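Local coordinates for protein TSR3 (Vulcanisaeta distributa, PDB 5APG) that probably transfers the aminocarboxypropyl group of S-adenosylmethionine to an N1-methylpseudouridine of the small-subunit ribosomal RNA, the last step in its hypermodification, at residues L53-L66 against V116-E128. Numbering follows the deposited sequence.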
loop_
_atom_site.group_PDB
_atom_site.type_symbol
_atom_site.label_atom_id
_atom_site.label_comp_id
_atom_site.label_asym_id
_atom_site.label_seq_id
_atom_site.Cartn_x
_atom_site.Cartn_y
_atom_site.Cartn_z
ATOM N N LEU A 53 8.610 2.565 -2.839
ATOM C CA LEU A 53 9.137 1.351 -2.230
ATOM C C LEU A 53 9.987 0.579 -3.232
ATOM O O LEU A 53 9.623 0.477 -4.397
ATOM C CB LEU A 53 7.986 0.473 -1.733
ATOM C CG LEU A 53 8.328 -0.704 -0.823
ATOM C CD1 LEU A 53 8.569 -0.219 0.604
ATOM C CD2 LEU A 53 7.218 -1.755 -0.877
ATOM N N THR A 54 11.111 0.037 -2.772
ATOM C CA THR A 54 11.995 -0.764 -3.619
ATOM C C THR A 54 12.317 -2.091 -2.921
ATOM O O THR A 54 12.123 -2.209 -1.714
ATOM C CB THR A 54 13.306 -0.008 -3.947
ATOM O OG1 THR A 54 13.957 0.378 -2.731
ATOM C CG2 THR A 54 13.015 1.230 -4.791
ATOM N N PRO A 55 12.800 -3.096 -3.677
ATOM C CA PRO A 55 13.115 -4.397 -3.072
ATOM C C PRO A 55 14.052 -4.313 -1.870
ATOM O O PRO A 55 13.884 -5.076 -0.920
ATOM C CB PRO A 55 13.786 -5.157 -4.221
ATOM C CG PRO A 55 13.156 -4.598 -5.439
ATOM C CD PRO A 55 12.943 -3.132 -5.145
ATOM N N SER A 56 15.008 -3.388 -1.897
ATOM C CA SER A 56 15.997 -3.309 -0.827
ATOM C C SER A 56 15.393 -2.838 0.497
ATOM O O SER A 56 16.026 -2.962 1.541
ATOM C CB SER A 56 17.160 -2.393 -1.236
ATOM O OG SER A 56 16.690 -1.134 -1.684
ATOM N N ASP A 57 14.168 -2.313 0.457
ATOM C CA ASP A 57 13.446 -1.974 1.688
ATOM C C ASP A 57 13.068 -3.217 2.502
ATOM O O ASP A 57 12.649 -3.108 3.659
ATOM C CB ASP A 57 12.182 -1.162 1.373
ATOM C CG ASP A 57 12.497 0.221 0.814
ATOM O OD1 ASP A 57 13.527 0.805 1.215
ATOM O OD2 ASP A 57 11.724 0.723 -0.029
ATOM N N ARG A 58 13.210 -4.393 1.893
ATOM C CA ARG A 58 12.991 -5.664 2.594
ATOM C C ARG A 58 13.740 -5.747 3.929
ATOM O O ARG A 58 13.203 -6.235 4.927
ATOM C CB ARG A 58 13.418 -6.838 1.709
ATOM C CG ARG A 58 13.298 -8.198 2.382
ATOM C CD ARG A 58 13.946 -9.287 1.535
ATOM N NE ARG A 58 13.882 -10.595 2.187
ATOM C CZ ARG A 58 12.999 -11.540 1.885
ATOM N NH1 ARG A 58 12.100 -11.330 0.931
ATOM N NH2 ARG A 58 13.017 -12.699 2.532
ATOM N N VAL A 59 14.982 -5.272 3.943
ATOM C CA VAL A 59 15.827 -5.385 5.129
ATOM C C VAL A 59 15.206 -4.656 6.325
ATOM O O VAL A 59 15.260 -5.144 7.454
ATOM C CB VAL A 59 17.260 -4.851 4.856
ATOM C CG1 VAL A 59 17.233 -3.406 4.388
ATOM C CG2 VAL A 59 18.131 -4.991 6.090
ATOM N N ILE A 60 14.586 -3.507 6.060
ATOM C CA ILE A 60 13.915 -2.725 7.093
ATOM C C ILE A 60 12.609 -3.379 7.546
ATOM O O ILE A 60 12.318 -3.439 8.742
ATOM C CB ILE A 60 13.619 -1.291 6.596
ATOM C CG1 ILE A 60 14.924 -0.576 6.249
ATOM C CG2 ILE A 60 12.841 -0.505 7.643
ATOM C CD1 ILE A 60 15.850 -0.399 7.433
ATOM N N ALA A 61 11.829 -3.867 6.585
ATOM C CA ALA A 61 10.585 -4.572 6.889
ATOM C C ALA A 61 10.826 -5.802 7.763
ATOM O O ALA A 61 10.033 -6.102 8.650
ATOM C CB ALA A 61 9.878 -4.975 5.603
ATOM N N GLU A 62 11.917 -6.515 7.504
ATOM C CA GLU A 62 12.272 -7.687 8.303
ATOM C C GLU A 62 12.663 -7.337 9.733
ATOM O O GLU A 62 12.349 -8.072 10.667
ATOM C CB GLU A 62 13.430 -8.448 7.660
ATOM C CG GLU A 62 13.120 -9.096 6.336
ATOM C CD GLU A 62 14.343 -9.757 5.738
ATOM O OE1 GLU A 62 15.437 -9.152 5.797
ATOM O OE2 GLU A 62 14.213 -10.884 5.221
ATOM N N SER A 63 13.367 -6.222 9.896
ATOM C CA SER A 63 13.970 -5.889 11.183
ATOM C C SER A 63 13.111 -4.958 12.040
ATOM O O SER A 63 13.144 -5.043 13.269
ATOM C CB SER A 63 15.355 -5.270 10.964
ATOM O OG SER A 63 15.288 -4.181 10.052
ATOM N N ARG A 64 12.344 -4.079 11.401
ATOM C CA ARG A 64 11.509 -3.126 12.132
ATOM C C ARG A 64 10.019 -3.371 11.895
ATOM O O ARG A 64 9.192 -3.063 12.753
ATOM C CB ARG A 64 11.855 -1.678 11.749
ATOM C CG ARG A 64 13.184 -1.141 12.298
ATOM C CD ARG A 64 14.288 -1.257 11.259
ATOM N NE ARG A 64 15.550 -0.648 11.683
ATOM C CZ ARG A 64 15.872 0.628 11.474
ATOM N NH1 ARG A 64 15.018 1.445 10.869
ATOM N NH2 ARG A 64 17.047 1.088 11.883
ATOM N N GLY A 65 9.676 -3.907 10.729
ATOM C CA GLY A 65 8.286 -4.192 10.405
ATOM C C GLY A 65 7.722 -3.305 9.308
ATOM O O GLY A 65 8.421 -2.442 8.769
ATOM N N LEU A 66 6.451 -3.521 8.981
ATOM C CA LEU A 66 5.750 -2.743 7.958
ATOM C C LEU A 66 4.491 -2.122 8.554
ATOM O O LEU A 66 3.638 -2.831 9.087
ATOM C CB LEU A 66 5.384 -3.622 6.755
ATOM C CG LEU A 66 4.611 -2.951 5.610
ATOM C CD1 LEU A 66 5.475 -1.930 4.892
ATOM C CD2 LEU A 66 4.075 -3.990 4.623
ATOM N N VAL A 116 -0.771 -3.886 0.888
ATOM C CA VAL A 116 0.046 -4.801 1.676
ATOM C C VAL A 116 0.654 -5.866 0.766
ATOM O O VAL A 116 1.851 -6.138 0.827
ATOM C CB VAL A 116 -0.779 -5.469 2.802
ATOM C CG1 VAL A 116 -0.017 -6.643 3.419
ATOM C CG2 VAL A 116 -1.142 -4.435 3.875
ATOM N N ALA A 117 -0.168 -6.453 -0.096
ATOM C CA ALA A 117 0.309 -7.502 -0.995
ATOM C C ALA A 117 1.356 -6.977 -1.977
ATOM O O ALA A 117 2.360 -7.641 -2.232
ATOM C CB ALA A 117 -0.852 -8.109 -1.745
ATOM N N ALA A 118 1.112 -5.794 -2.538
ATOM C CA ALA A 118 2.082 -5.170 -3.435
ATOM C C ALA A 118 3.424 -4.947 -2.738
ATOM O O ALA A 118 4.485 -5.244 -3.297
ATOM C CB ALA A 118 1.540 -3.849 -3.975
ATOM N N ALA A 119 3.375 -4.421 -1.517
ATOM C CA ALA A 119 4.588 -4.172 -0.750
ATOM C C ALA A 119 5.347 -5.475 -0.514
ATOM O O ALA A 119 6.563 -5.541 -0.705
ATOM C CB ALA A 119 4.256 -3.498 0.579
ATOM N N LEU A 120 4.621 -6.506 -0.093
ATOM C CA LEU A 120 5.205 -7.829 0.119
ATOM C C LEU A 120 5.863 -8.369 -1.150
ATOM O O LEU A 120 7.002 -8.844 -1.125
ATOM C CB LEU A 120 4.135 -8.814 0.602
ATOM C CG LEU A 120 3.602 -8.619 2.025
ATOM C CD1 LEU A 120 2.449 -9.582 2.313
ATOM C CD2 LEU A 120 4.718 -8.795 3.039
ATOM N N TYR A 121 5.133 -8.304 -2.258
ATOM C CA TYR A 121 5.637 -8.803 -3.534
ATOM C C TYR A 121 6.942 -8.105 -3.926
ATOM O O TYR A 121 7.935 -8.756 -4.255
ATOM C CB TYR A 121 4.584 -8.611 -4.628
ATOM C CG TYR A 121 4.875 -9.371 -5.906
ATOM C CD1 TYR A 121 5.809 -8.903 -6.824
ATOM C CD2 TYR A 121 4.215 -10.562 -6.193
ATOM C CE1 TYR A 121 6.076 -9.598 -7.992
ATOM C CE2 TYR A 121 4.476 -11.266 -7.358
ATOM C CZ TYR A 121 5.406 -10.778 -8.252
ATOM O OH TYR A 121 5.669 -11.471 -9.410
ATOM N N ILE A 122 6.933 -6.777 -3.873
ATOM C CA ILE A 122 8.088 -5.972 -4.271
ATOM C C ILE A 122 9.309 -6.294 -3.412
ATOM O O ILE A 122 10.441 -6.304 -3.898
ATOM C CB ILE A 122 7.753 -4.464 -4.190
ATOM C CG1 ILE A 122 6.799 -4.083 -5.323
ATOM C CG2 ILE A 122 9.017 -3.600 -4.271
ATOM C CD1 ILE A 122 5.955 -2.867 -5.017
HETATM N N MSE A 123 9.074 -6.601 -2.140
HETATM C CA MSE A 123 10.169 -6.881 -1.225
HETATM C C MSE A 123 10.549 -8.364 -1.190
HETATM O O MSE A 123 11.313 -8.800 -0.332
HETATM C CB MSE A 123 9.810 -6.380 0.176
HETATM C CG MSE A 123 9.639 -4.864 0.233
HETATM SE SE MSE A 123 9.444 -4.173 2.047
HETATM C CE MSE A 123 7.783 -5.052 2.537
ATOM N N GLY A 124 10.015 -9.139 -2.129
ATOM C CA GLY A 124 10.436 -10.521 -2.282
ATOM C C GLY A 124 9.601 -11.544 -1.533
ATOM O O GLY A 124 9.944 -12.724 -1.508
ATOM N N PHE A 125 8.512 -11.101 -0.914
ATOM C CA PHE A 125 7.612 -12.024 -0.225
ATOM C C PHE A 125 6.431 -12.374 -1.125
ATOM O O PHE A 125 5.280 -12.096 -0.793
ATOM C CB PHE A 125 7.122 -11.424 1.097
ATOM C CG PHE A 125 8.231 -11.033 2.035
ATOM C CD1 PHE A 125 8.819 -11.973 2.866
ATOM C CD2 PHE A 125 8.679 -9.723 2.091
ATOM C CE1 PHE A 125 9.839 -11.616 3.730
ATOM C CE2 PHE A 125 9.698 -9.357 2.952
ATOM C CZ PHE A 125 10.279 -10.304 3.773
ATOM N N LYS A 126 6.722 -12.988 -2.267
ATOM C CA LYS A 126 5.698 -13.286 -3.266
ATOM C C LYS A 126 4.662 -14.300 -2.786
ATOM O O LYS A 126 3.471 -14.143 -3.055
ATOM C CB LYS A 126 6.353 -13.788 -4.553
ATOM C CG LYS A 126 7.198 -12.733 -5.242
ATOM C CD LYS A 126 7.847 -13.258 -6.513
ATOM C CE LYS A 126 8.442 -12.111 -7.322
ATOM N NZ LYS A 126 9.454 -12.572 -8.310
ATOM N N ASP A 127 5.107 -15.332 -2.079
ATOM C CA ASP A 127 4.181 -16.354 -1.593
ATOM C C ASP A 127 3.224 -15.752 -0.569
ATOM O O ASP A 127 2.019 -15.999 -0.609
ATOM C CB ASP A 127 4.938 -17.528 -0.979
ATOM C CG ASP A 127 5.682 -18.349 -2.013
ATOM O OD1 ASP A 127 5.406 -18.188 -3.220
ATOM O OD2 ASP A 127 6.540 -19.161 -1.617
ATOM N N GLU A 128 3.775 -14.960 0.342
ATOM C CA GLU A 128 2.978 -14.259 1.338
ATOM C C GLU A 128 1.989 -13.291 0.693
ATOM O O GLU A 128 0.848 -13.171 1.136
ATOM C CB GLU A 128 3.888 -13.506 2.311
ATOM C CG GLU A 128 4.704 -14.421 3.223
ATOM C CD GLU A 128 5.971 -14.949 2.568
ATOM O OE1 GLU A 128 6.217 -14.636 1.382
ATOM O OE2 GLU A 128 6.727 -15.676 3.248
HETATM O O HOH W 1 11.186 -14.356 0.896
#
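A Schellman motif, closing helix 112-122 of this SPOUT-class fold, is where R58 and M123 meet, and it illustrates how a helix terminus can serve as a docking site for a neighbouring helix. G124, with positive phi, lets F125 N return to L120 O, and M123 O accepts from R58 of helix 58-63. R58 NH1 donates to M123 O at 2.9 Å, near the guanidinium plane and onto a carbonyl lone pair. With CG anti to the backbone N (chi1 177°) and the chain extended to NE, the guanidinium lies flat on one face of F125, their centres 4.0 Å apart and planes 10° from parallel; this off-centre cation-pi stack and the bonds at the guanidinium edge together fix its rotation. E62 OE2 forms a salt bridge with NE, though the hydrogen bond within it is weak, while a water bridges R58 NH2 to G124 O. Were R58 an alanine, M123 O would probably lose this donor and F125 the cation stacked on its face. Deeper in, selenomethionine M123 bends at chi3 (-63°), which swings CE to 3.7 Å from A61 CB, and SE touches the same methyl. L53, whose side chain also approaches the S-adenosylmethionine-binding L93, sets CD2 3.7 Å from A119 CB, which L66 CD2 also touches. At the helix end, P55 CA makes a CA-H...O contact of 3.4 Å with I122 O, and P55 CD lies 4.0 Å from I122 CG2.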